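Side-chain contacts in PAC2 family protein (Mycobacterium tuberculosis, PDB 2WAM), which is of unknown function but belongs to the PAC2 family, as a representative of a duplicated gene family in actinobacteria: residues A[221-224]-A[225-229]; A[297-300]-A[301-305]. All coordinates share one frame; numbering follows the deposited sequence.

Contact 1: A[221-224]-A[225-229]; sequences NLLE and YRMAQ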
loop_
_atom_site.group_PDB
_atom_site.type_symbol
_atom_site.label_atom_id
_atom_site.label_comp_id
_atom_site.label_asym_id
_atom_site.label_seq_id
_atom_site.Cartn_x
_atom_site.Cartn_y
_atom_site.Cartn_z
ATOM N N ASN A 221 -24.710 -14.935 7.038
ATOM C CA ASN A 221 -24.609 -16.372 7.240
ATOM C C ASN A 221 -23.171 -16.856 7.205
ATOM O O ASN A 221 -22.756 -17.665 8.036
ATOM C CB ASN A 221 -25.430 -17.132 6.204
ATOM C CG ASN A 221 -26.915 -17.071 6.478
ATOM O OD1 ASN A 221 -27.349 -16.772 7.602
ATOM N ND2 ASN A 221 -27.711 -17.353 5.442
ATOM N N LEU A 222 -22.413 -16.371 6.229
ATOM C CA LEU A 222 -21.023 -16.777 6.113
ATOM C C LEU A 222 -20.236 -16.297 7.331
ATOM O O LEU A 222 -19.332 -16.988 7.790
ATOM C CB LEU A 222 -20.400 -16.278 4.812
ATOM C CG LEU A 222 -19.071 -16.926 4.422
ATOM C CD1 LEU A 222 -19.215 -18.438 4.279
ATOM C CD2 LEU A 222 -18.532 -16.322 3.137
ATOM N N LEU A 223 -20.604 -15.135 7.874
ATOM C CA LEU A 223 -19.947 -14.626 9.073
ATOM C C LEU A 223 -20.187 -15.578 10.230
ATOM O O LEU A 223 -19.262 -15.961 10.947
ATOM C CB LEU A 223 -20.470 -13.244 9.442
ATOM C CG LEU A 223 -20.034 -12.711 10.814
ATOM C CD1 LEU A 223 -18.519 -12.492 10.879
ATOM C CD2 LEU A 223 -20.786 -11.424 11.119
ATOM N N GLU A 224 -21.447 -15.958 10.397
ATOM C CA GLU A 224 -21.836 -16.921 11.412
ATOM C C GLU A 224 -21.065 -18.245 11.246
ATOM O O GLU A 224 -20.463 -18.751 12.199
ATOM C CB GLU A 224 -23.346 -17.121 11.359
ATOM C CG GLU A 224 -23.870 -18.326 12.084
ATOM C CD GLU A 224 -25.377 -18.270 12.235
ATOM O OE1 GLU A 224 -25.907 -17.163 12.500
ATOM O OE2 GLU A 224 -26.027 -19.327 12.089
ATOM N N TYR A 225 -21.060 -18.788 10.035
ATOM C CA TYR A 225 -20.287 -19.997 9.753
ATOM C C TYR A 225 -18.786 -19.853 10.035
ATOM O O TYR A 225 -18.186 -20.714 10.692
ATOM C CB TYR A 225 -20.495 -20.451 8.313
ATOM C CG TYR A 225 -19.766 -21.732 7.989
ATOM C CD1 TYR A 225 -20.028 -22.902 8.700
ATOM C CD2 TYR A 225 -18.813 -21.777 6.976
ATOM C CE1 TYR A 225 -19.361 -24.077 8.407
ATOM C CE2 TYR A 225 -18.141 -22.943 6.677
ATOM C CZ TYR A 225 -18.419 -24.093 7.394
ATOM O OH TYR A 225 -17.754 -25.257 7.097
ATOM N N ARG A 226 -18.176 -18.778 9.530
ATOM C CA ARG A 226 -16.748 -18.569 9.742
ATOM C C ARG A 226 -16.447 -18.450 11.225
ATOM O O ARG A 226 -15.530 -19.088 11.729
ATOM C CB ARG A 226 -16.252 -17.338 8.987
ATOM C CG ARG A 226 -16.273 -17.486 7.477
ATOM C CD ARG A 226 -14.995 -18.075 6.972
ATOM N NE ARG A 226 -15.005 -18.263 5.524
ATOM C CZ ARG A 226 -15.268 -19.419 4.926
ATOM N NH1 ARG A 226 -15.551 -20.489 5.652
ATOM N NH2 ARG A 226 -15.256 -19.504 3.607
ATOM N N MET A 227 -17.237 -17.636 11.913
ATOM C CA MET A 227 -17.158 -17.485 13.364
ATOM C C MET A 227 -17.156 -18.834 14.089
ATOM O O MET A 227 -16.308 -19.075 14.951
ATOM C CB MET A 227 -18.332 -16.636 13.878
ATOM C CG MET A 227 -18.225 -15.137 13.597
ATOM S SD MET A 227 -16.755 -14.435 14.334
ATOM C CE MET A 227 -17.368 -14.023 15.966
ATOM N N ALA A 228 -18.111 -19.702 13.748
ATOM C CA ALA A 228 -18.179 -21.042 14.336
ATOM C C ALA A 228 -16.935 -21.874 14.039
ATOM O O ALA A 228 -16.438 -22.577 14.917
ATOM C CB ALA A 228 -19.406 -21.776 13.868
ATOM N N GLN A 229 -16.447 -21.802 12.803
ATOM C CA GLN A 229 -15.244 -22.521 12.429
ATOM C C GLN A 229 -14.091 -22.169 13.368
ATOM O O GLN A 229 -13.142 -22.936 13.520
ATOM C CB GLN A 229 -14.857 -22.234 10.974
ATOM C CG GLN A 229 -15.623 -23.034 9.928
ATOM C CD GLN A 229 -15.265 -22.599 8.509
ATOM O OE1 GLN A 229 -15.226 -21.403 8.211
ATOM N NE2 GLN A 229 -14.990 -23.568 7.632
#
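Leu222 and Arg226, one helical turn apart, run side by side and point the same way, and the leucine ends on the arginine's flat group: CD1 of Leu222 sits over the centre of one guanidinium face, 4.1 Å from CZ of Arg226. The arginine gets there by a bend at chi2 (-89°), which lays its chain beside the leucine. The edge of the guanidinium is used as well. NH1 of Arg226 donates to OE1 of Gln229 at 2.7 Å, nearly in the guanidinium plane though with a bent N-H...O angle of 143°, while NH2 forms salt bridges to Glu157 and to Asp128 of the second subunit. The contact on one face, the amide oxygen and the carboxylates would together restrain the group's rotation. The same CD1 of Leu222 also approaches the Tyr225 ring at its edge, 4.3 Å from CD2 of Tyr225, whereas CG of Gln229 lies above one ring face, toward the rim. Leu223 and Met227 pair in the same way, CD1 of Leu223 meeting CG of Met227 at 3.8 Å, and OE2 of Glu224 is hydrogen-bonded to ND1 of His196. Four i to i+4 backbone hydrogen bonds join the two segments. In the fold, helix 219-229 packs Leu222 and Leu223 on Ile160 of helix 156-169, sets Glu224 and Met227 on Val234 of strand 234-242, and brings Asn221 and Glu224 against Phe123 of the second subunit.

Contact 2: A[297-300]-A[301-305]; sequences QVVA and ALERQ
The guanidinium group of Arg304 folds back over its own helix, with CA of Ala301 beneath the centre of one face, 3.6 Å from its plane. The carbonyl oxygens of Ala300 and Gln297 approach the group obliquely, and NE of Arg304 comes to 3.6 Å from O of Ala300. Alongside, NH2 of Arg304 stands 4.2 Å from CB of Ala300. A bend at chi3 (-103°) turns the arginine back toward the preceding turn, so that the small side chain of Ala300 meets the end of a long one. A second flat group is the carboxylate of Glu303, whose side chain crosses that of Val299 at a slant: its OE2 lies 3.8 Å from CG1 of Val299, and its OE1 at the same distance from CA of Ala300. With CG anti to the carbonyl carbon (chi1 -57°) and the chain extended beyond it, Glu303 runs back along the helix, its CG passing 3.3 Å from O of Val299. The acid is tied down outside the helix by a hydrogen bond between OE2 and OG1 of Thr188, with a long, weak ion pair to Arg189.

These side chains sit on a regular alpha-helix, the long helix 293-315, in which the amides of residues 301 to 304 bond to the carbonyls four residues earlier; Ala301 N to Gln297 O is the straightest, at 172°. Within this stretch Val299 and Leu302 are the buried residues and pack on Tyr244, with Leu302 also touching Ala184 and Glu303 resting on Pro186. CG1 of Val298, at 4.4 Å from CD1 of Leu302, adds a looser apolar contact between successive turns, on a helix whose Gln297 and Arg304 are exposed.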
loop_
_atom_site.group_PDB
_atom_site.type_symbol
_atom_site.label_atom_id
_atom_site.label_comp_id
_atom_site.label_asym_id
_atom_site.label_seq_id
_atom_site.Cartn_x
_atom_site.Cartn_y
_atom_site.Cartn_z
ATOM N N GLN A 297 -59.586 -13.620 0.850
ATOM C CA GLN A 297 -59.624 -15.066 0.649
ATOM C C GLN A 297 -58.231 -15.683 0.703
ATOM O O GLN A 297 -58.017 -16.693 1.374
ATOM C CB GLN A 297 -60.320 -15.426 -0.669
ATOM C CG GLN A 297 -61.800 -15.100 -0.680
ATOM C CD GLN A 297 -62.456 -15.355 0.668
ATOM O OE1 GLN A 297 -62.327 -16.439 1.242
ATOM N NE2 GLN A 297 -63.162 -14.351 1.183
ATOM N N VAL A 298 -57.295 -15.078 -0.019
ATOM C CA VAL A 298 -55.902 -15.490 0.041
ATOM C C VAL A 298 -55.498 -15.694 1.494
ATOM O O VAL A 298 -54.972 -16.745 1.865
ATOM C CB VAL A 298 -54.987 -14.409 -0.568
ATOM C CG1 VAL A 298 -53.517 -14.777 -0.400
ATOM C CG2 VAL A 298 -55.335 -14.186 -2.028
ATOM N N VAL A 299 -55.763 -14.674 2.308
ATOM C CA VAL A 299 -55.374 -14.663 3.714
ATOM C C VAL A 299 -56.074 -15.786 4.474
ATOM O O VAL A 299 -55.427 -16.597 5.138
ATOM C CB VAL A 299 -55.685 -13.290 4.374
ATOM C CG1 VAL A 299 -55.584 -13.375 5.890
ATOM C CG2 VAL A 299 -54.755 -12.205 3.834
ATOM N N ALA A 300 -57.399 -15.834 4.359
ATOM C CA ALA A 300 -58.196 -16.879 4.998
ATOM C C ALA A 300 -57.675 -18.274 4.643
ATOM O O ALA A 300 -57.549 -19.140 5.511
ATOM C CB ALA A 300 -59.652 -16.735 4.616
ATOM N N ALA A 301 -57.365 -18.481 3.369
ATOM C CA ALA A 301 -56.743 -19.727 2.935
ATOM C C ALA A 301 -55.451 -20.006 3.703
ATOM O O ALA A 301 -55.225 -21.134 4.154
ATOM C CB ALA A 301 -56.471 -19.694 1.444
ATOM N N LEU A 302 -54.605 -18.985 3.842
ATOM C CA LEU A 302 -53.351 -19.121 4.585
ATOM C C LEU A 302 -53.605 -19.480 6.051
ATOM O O LEU A 302 -52.953 -20.363 6.610
ATOM C CB LEU A 302 -52.529 -17.834 4.509
ATOM C CG LEU A 302 -51.776 -17.502 3.226
ATOM C CD1 LEU A 302 -51.354 -16.035 3.235
ATOM C CD2 LEU A 302 -50.574 -18.421 3.069
ATOM N N GLU A 303 -54.548 -18.786 6.677
ATOM C CA GLU A 303 -54.880 -19.076 8.063
ATOM C C GLU A 303 -55.204 -20.563 8.215
ATOM O O GLU A 303 -54.802 -21.210 9.187
ATOM C CB GLU A 303 -56.061 -18.218 8.522
ATOM C CG GLU A 303 -55.836 -16.726 8.367
ATOM C CD GLU A 303 -57.024 -15.921 8.828
ATOM O OE1 GLU A 303 -58.150 -16.456 8.797
ATOM O OE2 GLU A 303 -56.840 -14.754 9.220
ATOM N N ARG A 304 -55.924 -21.100 7.238
ATOM C CA ARG A 304 -56.278 -22.512 7.254
ATOM C C ARG A 304 -55.031 -23.397 7.256
ATOM O O ARG A 304 -54.852 -24.215 8.159
ATOM C CB ARG A 304 -57.233 -22.853 6.099
ATOM C CG ARG A 304 -58.691 -22.492 6.406
ATOM C CD ARG A 304 -59.634 -22.793 5.253
ATOM N NE ARG A 304 -60.027 -21.601 4.503
ATOM C CZ ARG A 304 -59.921 -21.472 3.180
ATOM N NH1 ARG A 304 -59.436 -22.469 2.444
ATOM N NH2 ARG A 304 -60.312 -20.349 2.590
ATOM N N GLN A 305 -54.167 -23.219 6.258
ATOM C CA GLN A 305 -52.922 -23.982 6.178
ATOM C C GLN A 305 -52.115 -23.892 7.468
ATOM O O GLN A 305 -51.577 -24.894 7.951
ATOM C CB GLN A 305 -52.052 -23.477 5.027
ATOM C CG GLN A 305 -52.644 -23.666 3.647
ATOM C CD GLN A 305 -51.696 -23.215 2.546
ATOM O OE1 GLN A 305 -51.081 -22.146 2.629
ATOM N NE2 GLN A 305 -51.573 -24.032 1.505
#

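Both contacts are single-helix arrangements between neighbouring turns, but they occupy different parts of the chain. Contact 1 comes first, on the short helix 219-229, which leads into strand 234-242 of the mixed sheet; its centre lies about 15 Å from the chain centre. Contact 2 follows on helix 293-315, after helices 251-265 and 272-289, its centre about 27 Å from that point. The two centres are 37 Å apart and the nearest atoms about 23 Å. The helix of contact 1 touches the sheet and helix 156-169 of its own chain and also meets the second subunit, so it belongs to the folded core and a subunit interface. Contact 2, at the periphery, rests on loops of its own chain and meets no other chain.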